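Local coordinates for protein clan CA, family C40, NlpC/P60 superfamily cysteine peptidase (Trichomonas vaginalis, PDB 6BIO) that probably hydrolyses bacterial peptidoglycan as a cysteine peptidase of the NlpC/P60 family, at residues Gly245-His249 with Tyr259-Tyr265; Ile7-Ser13 with Glu98-Thr102; Gln18-Thr24 with Phe50-Ile56; Gln88-Asn94 with Tyr108-Gln114. One frame throughout, in Å; residues are numbered along the deposited sequence.

Interaction 1 (Gly245-His249 with Tyr259-Tyr265); sequences GQFIH and YQDFYKY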
# COMPACT_ATOMS: atom_id res chain seq x y z
N GLY A 245 6.45 1.35 -23.58
CA GLY A 245 7.88 1.09 -23.56
C GLY A 245 8.68 1.92 -22.58
O GLY A 245 9.90 1.97 -22.69
N GLN A 246 8.03 2.55 -21.61
CA GLN A 246 8.69 3.40 -20.64
C GLN A 246 8.52 2.82 -19.25
O GLN A 246 7.49 2.21 -18.92
CB GLN A 246 8.07 4.78 -20.59
CG GLN A 246 8.01 5.53 -21.91
CD GLN A 246 9.36 5.86 -22.46
OE1 GLN A 246 9.67 5.54 -23.61
NE2 GLN A 246 10.16 6.53 -21.66
N PHE A 247 9.53 3.06 -18.41
CA PHE A 247 9.38 2.91 -16.97
C PHE A 247 9.72 4.22 -16.29
O PHE A 247 10.30 5.12 -16.87
CB PHE A 247 10.20 1.75 -16.41
CG PHE A 247 11.74 1.87 -16.50
CD1 PHE A 247 12.45 2.42 -15.43
CD2 PHE A 247 12.48 1.24 -17.51
CE1 PHE A 247 13.84 2.45 -15.43
CE2 PHE A 247 13.84 1.27 -17.50
CZ PHE A 247 14.53 1.88 -16.46
N ILE A 248 9.26 4.34 -15.05
CA ILE A 248 9.61 5.47 -14.19
C ILE A 248 10.50 4.98 -13.06
O ILE A 248 10.30 3.89 -12.50
CB ILE A 248 8.35 6.18 -13.67
CG1 ILE A 248 7.72 6.98 -14.81
CG2 ILE A 248 8.70 7.08 -12.47
CD1 ILE A 248 6.38 7.61 -14.48
N HIS A 249 11.54 5.75 -12.75
CA HIS A 249 12.45 5.41 -11.67
C HIS A 249 13.03 6.66 -11.03
O HIS A 249 13.03 7.75 -11.62
CB HIS A 249 13.60 4.49 -12.14
CG HIS A 249 14.53 5.08 -13.17
ND1 HIS A 249 15.80 4.58 -13.33
CD2 HIS A 249 14.38 6.02 -14.13
CE1 HIS A 249 16.42 5.23 -14.31
NE2 HIS A 249 15.57 6.11 -14.82
N TYR A 259 10.97 9.45 -16.34
CA TYR A 259 10.79 8.40 -17.32
C TYR A 259 12.13 7.90 -17.85
O TYR A 259 13.13 8.64 -17.93
CB TYR A 259 10.00 8.93 -18.51
CG TYR A 259 8.51 9.14 -18.28
CD1 TYR A 259 7.60 8.11 -18.43
CD2 TYR A 259 8.01 10.40 -17.95
CE1 TYR A 259 6.26 8.32 -18.26
CE2 TYR A 259 6.65 10.60 -17.76
CZ TYR A 259 5.79 9.56 -17.94
OH TYR A 259 4.46 9.77 -17.72
N GLN A 260 12.10 6.65 -18.31
CA GLN A 260 13.22 6.02 -19.00
C GLN A 260 12.68 5.07 -20.05
O GLN A 260 11.78 4.27 -19.78
CB GLN A 260 14.11 5.19 -18.07
CG GLN A 260 15.12 4.27 -18.82
CD GLN A 260 16.21 5.06 -19.58
OE1 GLN A 260 16.75 6.02 -19.03
NE2 GLN A 260 16.55 4.63 -20.83
N ASP A 261 13.28 5.10 -21.23
CA ASP A 261 12.93 4.17 -22.28
C ASP A 261 13.48 2.79 -21.94
O ASP A 261 14.69 2.63 -21.76
CB ASP A 261 13.52 4.66 -23.60
CG ASP A 261 13.13 3.80 -24.77
OD1 ASP A 261 13.67 2.70 -24.86
OD2 ASP A 261 12.29 4.23 -25.60
N PHE A 262 12.59 1.80 -21.83
CA PHE A 262 12.98 0.50 -21.31
C PHE A 262 14.01 -0.18 -22.23
O PHE A 262 15.06 -0.67 -21.78
CB PHE A 262 11.71 -0.35 -21.17
CG PHE A 262 11.88 -1.71 -20.53
CD1 PHE A 262 13.01 -2.08 -19.78
CD2 PHE A 262 10.86 -2.66 -20.69
CE1 PHE A 262 13.10 -3.38 -19.21
CE2 PHE A 262 10.93 -3.94 -20.13
CZ PHE A 262 12.06 -4.31 -19.39
N TYR A 263 13.72 -0.21 -23.53
CA TYR A 263 14.58 -0.95 -24.45
C TYR A 263 15.97 -0.33 -24.57
O TYR A 263 16.94 -1.05 -24.75
CB TYR A 263 13.91 -1.04 -25.82
CG TYR A 263 14.72 -1.76 -26.87
CD1 TYR A 263 14.79 -3.15 -26.86
CD2 TYR A 263 15.40 -1.06 -27.87
CE1 TYR A 263 15.53 -3.82 -27.82
CE2 TYR A 263 16.14 -1.72 -28.83
CZ TYR A 263 16.20 -3.11 -28.80
OH TYR A 263 16.93 -3.80 -29.74
N LYS A 264 16.08 0.99 -24.44
CA LYS A 264 17.36 1.68 -24.51
C LYS A 264 18.12 1.73 -23.19
O LYS A 264 19.28 2.17 -23.17
CB LYS A 264 17.16 3.12 -24.98
CG LYS A 264 16.61 3.22 -26.37
CD LYS A 264 16.68 4.67 -26.87
CE LYS A 264 16.35 4.79 -28.35
NZ LYS A 264 15.22 5.70 -28.55
N TYR A 265 17.54 1.33 -22.09
CA TYR A 265 18.25 1.42 -20.82
C TYR A 265 19.40 0.42 -20.83
O TYR A 265 19.16 -0.79 -21.02
CB TYR A 265 17.28 1.12 -19.70
CG TYR A 265 17.81 1.37 -18.31
CD1 TYR A 265 18.26 2.63 -17.92
CD2 TYR A 265 17.83 0.35 -17.36
CE1 TYR A 265 18.72 2.86 -16.66
CE2 TYR A 265 18.29 0.59 -16.08
CZ TYR A 265 18.72 1.84 -15.74
OH TYR A 265 19.17 2.06 -14.47
O HOH W 1 11.22 0.70 -24.72
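This is an antiparallel β-hairpin contact at the edge of the peptidase-domain sheet, where strand 246-251 pairs with the outermost strand, 256-261, and the chain after it turns back. Phe247 and Gln260 form the hydrogen-bonded pair: Phe247 N donates to Gln260 O (2.9 Å) and Gln260 N to Phe247 O (2.8 Å). The pairing runs past the strand end, since Phe262 N reaches Gly245 O at 2.8 Å. Water 1 accepts a hydrogen bond from Tyr263 N and donates one to the same Gly245 O.

The two faces differ. On one, Ile248 CD1 sits over the Tyr259 ring in a CH-pi contact, 4.1 Å from its centroid. On the other, Gln260 CB lies 3.8 Å from the Phe247 ring centroid, and the edge of Phe247 meets the face of Tyr265 in a T-shaped pair with centroids 5.2 Å apart. His249 joins this aromatic cluster, and its ND1 is hydrogen-bonded to His237 on the adjoining strand, consistent with the paired histidines of the Cys-His-His catalytic site of NlpC/P60 peptidases.

A type I turn, Phe262 to Tyr265, returns the Tyr265 ring to the cluster. Asp261 OD1 accepts from Lys264 N at 3.0 Å, an Asx motif that closes over the turn. Beyond the hairpin, Phe225 packs on both Phe247 and Tyr265, while Leu166 touches Ile248 and Tyr259.

Interaction 2 (Ile7-Ser13 with Glu98-Thr102); sequences ILLSASS and EPSRT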
# COMPACT_ATOMS: atom_id res chain seq x y z
N ILE A 7 -23.47 -12.05 -4.18
CA ILE A 7 -22.95 -13.40 -3.96
C ILE A 7 -21.43 -13.46 -4.09
O ILE A 7 -20.81 -14.43 -3.63
CB ILE A 7 -23.65 -14.38 -4.92
CG1 ILE A 7 -23.48 -15.83 -4.46
CG2 ILE A 7 -23.20 -14.15 -6.37
CD1 ILE A 7 -24.31 -16.84 -5.30
N LEU A 8 -20.81 -12.43 -4.66
CA LEU A 8 -19.35 -12.40 -4.76
C LEU A 8 -18.69 -12.21 -3.40
O LEU A 8 -17.51 -12.55 -3.24
CB LEU A 8 -18.89 -11.30 -5.72
CG LEU A 8 -19.52 -11.39 -7.12
CD1 LEU A 8 -18.99 -10.22 -8.01
CD2 LEU A 8 -19.20 -12.76 -7.77
N LEU A 9 -19.42 -11.66 -2.43
CA LEU A 9 -18.95 -11.60 -1.05
C LEU A 9 -19.05 -12.94 -0.35
O LEU A 9 -20.06 -13.64 -0.46
CB LEU A 9 -19.80 -10.58 -0.28
CG LEU A 9 -19.86 -9.17 -0.82
CD1 LEU A 9 -20.82 -8.32 -0.00
CD2 LEU A 9 -18.44 -8.55 -0.82
N SER A 10 -18.02 -13.27 0.42
CA SER A 10 -18.08 -14.45 1.26
C SER A 10 -19.20 -14.31 2.28
O SER A 10 -19.51 -13.22 2.76
CB SER A 10 -16.78 -14.65 2.00
OG SER A 10 -16.77 -15.87 2.70
N ALA A 11 -19.79 -15.45 2.62
CA ALA A 11 -20.76 -15.52 3.70
C ALA A 11 -20.11 -15.54 5.07
O ALA A 11 -20.82 -15.52 6.08
CB ALA A 11 -21.61 -16.78 3.52
N SER A 12 -18.78 -15.60 5.15
CA SER A 12 -18.10 -15.63 6.42
C SER A 12 -16.98 -14.60 6.39
O SER A 12 -16.50 -14.21 5.33
CB SER A 12 -17.60 -17.06 6.68
OG SER A 12 -17.18 -17.21 8.01
N SER A 13 -16.59 -14.13 7.57
CA SER A 13 -15.45 -13.23 7.67
C SER A 13 -14.63 -13.51 8.92
O SER A 13 -15.18 -13.76 9.98
CB SER A 13 -15.88 -11.77 7.70
OG SER A 13 -14.73 -10.94 7.86
N GLU A 98 -20.01 -7.34 10.34
CA GLU A 98 -18.78 -7.85 9.76
C GLU A 98 -18.82 -7.62 8.25
O GLU A 98 -19.91 -7.45 7.67
CB GLU A 98 -18.59 -9.34 10.05
CG GLU A 98 -19.73 -10.22 9.51
CD GLU A 98 -19.53 -11.69 9.80
OE1 GLU A 98 -19.18 -12.05 10.94
OE2 GLU A 98 -19.73 -12.49 8.89
N PRO A 99 -17.66 -7.65 7.58
CA PRO A 99 -17.62 -7.44 6.14
C PRO A 99 -17.83 -8.75 5.40
O PRO A 99 -16.89 -9.37 4.91
CB PRO A 99 -16.23 -6.86 5.92
CG PRO A 99 -15.38 -7.47 6.98
CD PRO A 99 -16.32 -7.59 8.19
N SER A 100 -19.10 -9.18 5.35
CA SER A 100 -19.50 -10.41 4.69
C SER A 100 -20.92 -10.19 4.22
O SER A 100 -21.51 -9.13 4.45
CB SER A 100 -19.48 -11.62 5.62
OG SER A 100 -20.61 -11.55 6.47
N ARG A 101 -21.49 -11.21 3.56
CA ARG A 101 -22.89 -11.16 3.19
C ARG A 101 -23.82 -11.84 4.22
O ARG A 101 -24.98 -12.07 3.90
CB ARG A 101 -23.12 -11.68 1.77
CG ARG A 101 -22.78 -13.14 1.52
CD ARG A 101 -23.19 -13.56 0.14
NE ARG A 101 -22.63 -14.85 -0.27
CZ ARG A 101 -23.19 -16.03 -0.07
NH1 ARG A 101 -24.38 -16.10 0.56
NH2 ARG A 101 -22.61 -17.15 -0.51
N THR A 102 -23.37 -12.07 5.45
CA THR A 102 -24.25 -12.63 6.47
C THR A 102 -24.11 -11.91 7.82
O THR A 102 -24.47 -12.48 8.86
CB THR A 102 -24.04 -14.16 6.67
OG1 THR A 102 -22.76 -14.40 7.27
CG2 THR A 102 -24.11 -14.90 5.38
O HOH W 2 -14.30 -10.46 5.24
O HOH W 3 -18.02 -14.74 9.98
O HOH W 4 -16.54 -11.95 11.95
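Three hydrogen bonds carry backbone oxygens of the N-terminal segment to Arg101 and Thr102. Thr102 OG1 donates to Ala11 O at a short 2.5 Å, Arg101 NE to Leu9 O at 2.8 Å, and Arg101 N to Ser10 O at 2.9 Å. Waters extend the contact: water 2 links Ser13 OG, which is also hydrogen-bonded to Tyr15 N, to Pro99 O, and water 4 links Ser13 O to Glu98 OE1. Neither segment is helix or strand; 7-13 is an irregular, turning segment before strand 19-23, laid along the loop that joins strands 93-96 and 105-109 of the bacterial SH3 domain. Small turns shape both partners. Ser10 OG accepts from Ser12 N (3.2 Å) and Ser100 OG from Thr102 N (3.0 Å), each an ST turn, while Pro99 centres an inverse gamma turn. Around the polar line, the Arg101 guanidinium is sandwiched between Ala11 CB on one face and Ile7 CG1 on the other. Deeper in, Leu9 and Pro99 both rest on Phe125 of strand 125-130.

Interaction 3 (Gln18-Thr24 with Phe50-Ile56); sequences QTIGRLT and FDYYVHI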
# COMPACT_ATOMS: atom_id res chain seq x y z
N GLN A 18 -9.82 -3.34 13.15
CA GLN A 18 -8.58 -2.62 12.96
C GLN A 18 -8.87 -1.13 12.83
O GLN A 18 -9.99 -0.72 12.52
CB GLN A 18 -7.86 -3.10 11.70
CG GLN A 18 -7.36 -4.51 11.85
CD GLN A 18 -7.02 -5.17 10.52
OE1 GLN A 18 -6.04 -4.81 9.85
NE2 GLN A 18 -7.81 -6.18 10.14
N THR A 19 -7.85 -0.32 13.04
CA THR A 19 -7.89 1.13 12.84
C THR A 19 -6.82 1.49 11.81
O THR A 19 -6.13 0.63 11.27
CB THR A 19 -7.74 1.87 14.16
OG1 THR A 19 -6.52 1.44 14.78
CG2 THR A 19 -8.93 1.66 15.08
N ILE A 20 -6.71 2.77 11.52
CA ILE A 20 -5.81 3.29 10.49
C ILE A 20 -4.68 3.99 11.19
O ILE A 20 -4.91 4.82 12.06
CB ILE A 20 -6.51 4.29 9.55
CG1 ILE A 20 -7.72 3.61 8.91
CG2 ILE A 20 -5.53 4.81 8.49
CD1 ILE A 20 -8.60 4.54 8.12
N GLY A 21 -3.45 3.72 10.74
CA GLY A 21 -2.30 4.44 11.21
C GLY A 21 -1.53 5.14 10.10
O GLY A 21 -1.51 4.71 8.95
N ARG A 22 -0.88 6.22 10.48
CA ARG A 22 0.04 6.90 9.59
C ARG A 22 1.35 7.05 10.35
O ARG A 22 1.35 7.51 11.49
CB ARG A 22 -0.49 8.28 9.13
CG ARG A 22 0.51 9.03 8.25
CD ARG A 22 -0.02 10.40 7.82
NE ARG A 22 0.20 11.33 8.85
CZ ARG A 22 1.24 12.17 8.93
NH1 ARG A 22 2.19 12.29 7.98
NH2 ARG A 22 1.31 12.90 9.98
N LEU A 23 2.46 6.67 9.71
CA LEU A 23 3.75 6.74 10.37
C LEU A 23 4.24 8.17 10.47
O LEU A 23 4.23 8.92 9.50
CB LEU A 23 4.78 5.88 9.66
CG LEU A 23 4.79 4.47 10.25
CD1 LEU A 23 3.55 3.72 9.92
CD2 LEU A 23 5.95 3.71 9.96
N THR A 24 4.64 8.54 11.68
CA THR A 24 5.17 9.86 11.96
C THR A 24 6.65 9.84 12.36
O THR A 24 7.28 10.92 12.35
CB THR A 24 4.37 10.47 13.11
OG1 THR A 24 4.46 9.60 14.24
CG2 THR A 24 2.92 10.73 12.75
N PHE A 50 8.34 7.18 7.28
CA PHE A 50 7.48 8.34 7.45
C PHE A 50 6.42 8.43 6.37
O PHE A 50 6.71 8.26 5.18
CB PHE A 50 8.38 9.58 7.40
CG PHE A 50 7.63 10.86 7.51
CD1 PHE A 50 7.01 11.25 8.68
CD2 PHE A 50 7.50 11.65 6.39
CE1 PHE A 50 6.29 12.42 8.70
CE2 PHE A 50 6.80 12.86 6.43
CZ PHE A 50 6.18 13.23 7.57
N ASP A 51 5.18 8.70 6.78
CA ASP A 51 4.04 8.96 5.91
C ASP A 51 3.52 7.72 5.20
O ASP A 51 2.65 7.85 4.35
CB ASP A 51 4.31 10.11 4.95
CG ASP A 51 3.04 10.78 4.44
OD1 ASP A 51 2.16 11.09 5.27
OD2 ASP A 51 2.95 11.05 3.24
N TYR A 52 4.00 6.53 5.57
CA TYR A 52 3.34 5.30 5.15
C TYR A 52 2.02 5.15 5.90
O TYR A 52 1.88 5.56 7.05
CB TYR A 52 4.24 4.09 5.42
CG TYR A 52 5.34 3.81 4.40
CD1 TYR A 52 5.73 4.77 3.46
CD2 TYR A 52 5.99 2.57 4.37
CE1 TYR A 52 6.73 4.50 2.55
CE2 TYR A 52 6.98 2.32 3.46
CZ TYR A 52 7.35 3.27 2.55
OH TYR A 52 8.34 3.01 1.64
N TYR A 53 1.07 4.50 5.23
CA TYR A 53 -0.22 4.17 5.81
C TYR A 53 -0.26 2.68 6.17
O TYR A 53 0.24 1.83 5.42
CB TYR A 53 -1.35 4.52 4.83
CG TYR A 53 -1.41 5.95 4.36
CD1 TYR A 53 -0.83 6.98 5.05
CD2 TYR A 53 -2.06 6.24 3.19
CE1 TYR A 53 -0.90 8.29 4.58
CE2 TYR A 53 -2.18 7.55 2.72
CZ TYR A 53 -1.59 8.55 3.42
OH TYR A 53 -1.69 9.85 2.95
N VAL A 54 -0.90 2.38 7.30
CA VAL A 54 -1.03 1.01 7.79
C VAL A 54 -2.43 0.82 8.35
O VAL A 54 -3.13 1.78 8.68
CB VAL A 54 0.02 0.66 8.87
CG1 VAL A 54 1.41 0.86 8.33
CG2 VAL A 54 -0.21 1.46 10.13
N HIS A 55 -2.78 -0.45 8.55
CA HIS A 55 -3.82 -0.80 9.48
C HIS A 55 -3.18 -1.14 10.82
O HIS A 55 -2.08 -1.69 10.88
CB HIS A 55 -4.60 -2.05 9.05
CG HIS A 55 -5.10 -2.02 7.63
ND1 HIS A 55 -6.39 -1.68 7.26
CD2 HIS A 55 -4.45 -2.33 6.49
CE1 HIS A 55 -6.49 -1.76 5.95
NE2 HIS A 55 -5.34 -2.17 5.46
N ILE A 56 -3.88 -0.83 11.90
CA ILE A 56 -3.43 -1.13 13.26
C ILE A 56 -4.29 -2.24 13.80
O ILE A 56 -5.50 -2.07 13.94
CB ILE A 56 -3.45 0.11 14.17
CG1 ILE A 56 -2.62 1.25 13.57
CG2 ILE A 56 -3.04 -0.27 15.56
CD1 ILE A 56 -2.87 2.56 14.26
O HOH W 5 -6.58 -1.02 16.41
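Gly21 explains much of this antiparallel pairing: a CB there would clash with Ile56 CD1 and Val54 CG2, so the Ile56 side chain, with chi1 m and chi2 t, runs across the bare backbone and brings CD1 to 3.6 Å from Gly21 CA. The strands are neighbours in the large antiparallel sheet, held by bonds such as Gly21 N to Val54 O (2.8 Å), with Ile20, Arg22, Tyr53 and His55 on one face, Thr19, Val54 and Ile56 on the other. Leu23, whose chi1 of -91° lies between wells, puts CD1 3.9 Å from Val54 CG1. Arg22 is extended through chi1 and chi2 (t, t), then bends at chi3 (p), so NH1 makes a salt bridge with Asp51 OD1 at 3.0 Å; its NE goes to Glu81, and Asp51 has a second partner in Arg192. Asp51 N bonds to Leu23 O at 2.9 Å beyond the regular strand. Strand 80-88 flanks 19-23 and strand 63-68 flanks 53-60, while Tyr52 OH reaches Gln187 of peptidase-domain helix 182-191.

Interaction 4 (Gln88-Asn94 with Tyr108-Gln114); sequences QSVTEAN and YVPANSQ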
# COMPACT_ATOMS: atom_id res chain seq x y z
N GLN A 88 -19.13 11.24 3.80
CA GLN A 88 -20.58 11.10 3.76
C GLN A 88 -20.99 9.93 2.89
O GLN A 88 -20.27 9.55 1.95
CB GLN A 88 -21.27 12.38 3.32
CG GLN A 88 -21.06 12.69 1.88
CD GLN A 88 -21.91 13.89 1.50
OE1 GLN A 88 -22.84 13.80 0.68
NE2 GLN A 88 -21.63 15.02 2.15
N SER A 89 -22.14 9.33 3.19
CA SER A 89 -22.65 8.30 2.33
C SER A 89 -23.37 8.95 1.16
O SER A 89 -23.89 10.07 1.25
CB SER A 89 -23.60 7.36 3.07
OG SER A 89 -24.80 8.02 3.44
N VAL A 90 -23.40 8.25 0.04
CA VAL A 90 -24.07 8.74 -1.16
C VAL A 90 -25.32 7.95 -1.49
O VAL A 90 -26.09 8.37 -2.38
CB VAL A 90 -23.11 8.76 -2.38
CG1 VAL A 90 -21.87 9.60 -2.04
CG2 VAL A 90 -22.73 7.34 -2.78
N THR A 91 -25.51 6.78 -0.89
CA THR A 91 -26.65 5.91 -1.13
C THR A 91 -27.01 5.26 0.20
O THR A 91 -26.14 5.04 1.03
CB THR A 91 -26.28 4.79 -2.13
OG1 THR A 91 -25.65 5.35 -3.29
CG2 THR A 91 -27.51 4.03 -2.61
N GLU A 92 -28.28 4.97 0.40
CA GLU A 92 -28.68 4.27 1.61
C GLU A 92 -27.97 2.91 1.69
O GLU A 92 -27.70 2.27 0.67
CB GLU A 92 -30.20 4.08 1.67
CG GLU A 92 -30.76 3.16 0.58
CD GLU A 92 -32.27 2.87 0.75
OE1 GLU A 92 -32.86 3.17 1.84
OE2 GLU A 92 -32.86 2.33 -0.22
N ALA A 93 -27.66 2.49 2.92
CA ALA A 93 -26.93 1.25 3.14
C ALA A 93 -27.14 0.84 4.59
O ALA A 93 -27.62 1.61 5.43
CB ALA A 93 -25.44 1.44 2.90
N ASN A 94 -26.80 -0.42 4.90
CA ASN A 94 -26.72 -0.89 6.27
C ASN A 94 -25.27 -0.90 6.74
O ASN A 94 -24.35 -1.24 5.99
CB ASN A 94 -27.25 -2.32 6.38
CG ASN A 94 -28.74 -2.39 6.25
OD1 ASN A 94 -29.48 -1.52 6.72
ND2 ASN A 94 -29.21 -3.44 5.59
N TYR A 108 -29.19 1.08 10.09
CA TYR A 108 -29.49 1.62 8.77
C TYR A 108 -28.91 3.03 8.67
O TYR A 108 -28.97 3.82 9.61
CB TYR A 108 -31.01 1.68 8.60
CG TYR A 108 -31.42 2.42 7.38
CD1 TYR A 108 -31.28 1.84 6.11
CD2 TYR A 108 -31.93 3.72 7.48
CE1 TYR A 108 -31.66 2.53 4.98
CE2 TYR A 108 -32.34 4.41 6.35
CZ TYR A 108 -32.20 3.82 5.12
OH TYR A 108 -32.58 4.57 4.03
N VAL A 109 -28.32 3.33 7.52
CA VAL A 109 -27.73 4.64 7.27
C VAL A 109 -28.37 5.27 6.05
O VAL A 109 -28.21 4.74 4.93
CB VAL A 109 -26.21 4.53 7.05
CG1 VAL A 109 -25.64 5.90 6.90
CG2 VAL A 109 -25.55 3.83 8.19
N PRO A 110 -29.13 6.35 6.21
CA PRO A 110 -29.72 7.00 5.04
C PRO A 110 -28.65 7.63 4.18
O PRO A 110 -27.52 7.92 4.60
CB PRO A 110 -30.66 8.07 5.61
CG PRO A 110 -30.32 8.21 7.00
CD PRO A 110 -29.53 7.02 7.46
N ALA A 111 -29.01 7.79 2.92
CA ALA A 111 -28.13 8.49 2.01
C ALA A 111 -27.81 9.88 2.56
O ALA A 111 -28.62 10.49 3.25
CB ALA A 111 -28.77 8.60 0.63
N ASN A 112 -26.63 10.38 2.23
CA ASN A 112 -26.18 11.72 2.60
C ASN A 112 -25.88 11.89 4.08
O ASN A 112 -26.02 12.99 4.62
CB ASN A 112 -27.24 12.77 2.24
CG ASN A 112 -26.81 13.72 1.21
OD1 ASN A 112 -25.62 14.02 1.03
ND2 ASN A 112 -27.78 14.20 0.49
N SER A 113 -25.58 10.80 4.77
CA SER A 113 -25.26 10.84 6.19
C SER A 113 -23.78 11.16 6.38
O SER A 113 -22.91 10.62 5.69
CB SER A 113 -25.53 9.48 6.82
OG SER A 113 -26.94 9.21 6.87
N GLN A 114 -23.48 11.98 7.36
CA GLN A 114 -22.10 12.18 7.78
C GLN A 114 -21.64 10.98 8.60
O GLN A 114 -22.28 10.61 9.58
CB GLN A 114 -21.99 13.43 8.64
CG GLN A 114 -22.47 14.74 8.02
CD GLN A 114 -21.66 15.15 6.85
OE1 GLN A 114 -20.42 15.05 6.87
NE2 GLN A 114 -22.34 15.60 5.79
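Tyr108 starts the second segment with its hydroxyl donating to Glu92 OE1 at 2.6 Å, across the base of the hairpin formed by strands 93-96 and 105-109 in the bacterial SH3 domain. Val109 is the hydrogen-bonded partner of Ala93, with Val109 N to Ala93 O at 2.8 Å and Ala93 N to Val109 O at 3.1 Å. Pro110 then opens a type II turn that ends at Ser113. Ala111 places CB 3.7 Å from Glu92 N, and Asn112 takes the positive phi of the turn's third position, with a weak bond from its N to Ser89 O. Ser113 knits the turn together: its OG donates to Pro110 O at 2.7 Å, its N to Ser89 OG at 3.2 Å, and its O receives Ser89 N at 2.9 Å. Gln114 resumes strand pairing opposite Gln88. Polar bonds thus dominate, and Ser89, using backbone and hydroxyl alike, fastens the turn where regular strand pairing is interrupted.

Overall arrangement
From the N terminus, residues 7-13 open interaction 2, which closes only at 98-102 and so spans a long, strand-rich part of the chain. Interaction 3 is nested inside that span, its two strands pairing in the large antiparallel sheet. Before interaction 2 closes, 88-94 opens interaction 4, which closes at 108-114; these two therefore cross, with centres about 20 Å apart. Interaction 2 ties the N-terminal segment to the loop of the SH3 hairpin, and interaction 4 pairs that hairpin's base and the chain flanking it. Interaction 1 follows in series, a peptidase-domain hairpin on the other side of the chain's centre, about 45 Å between centres from interaction 4 and 32 Å from interaction 3.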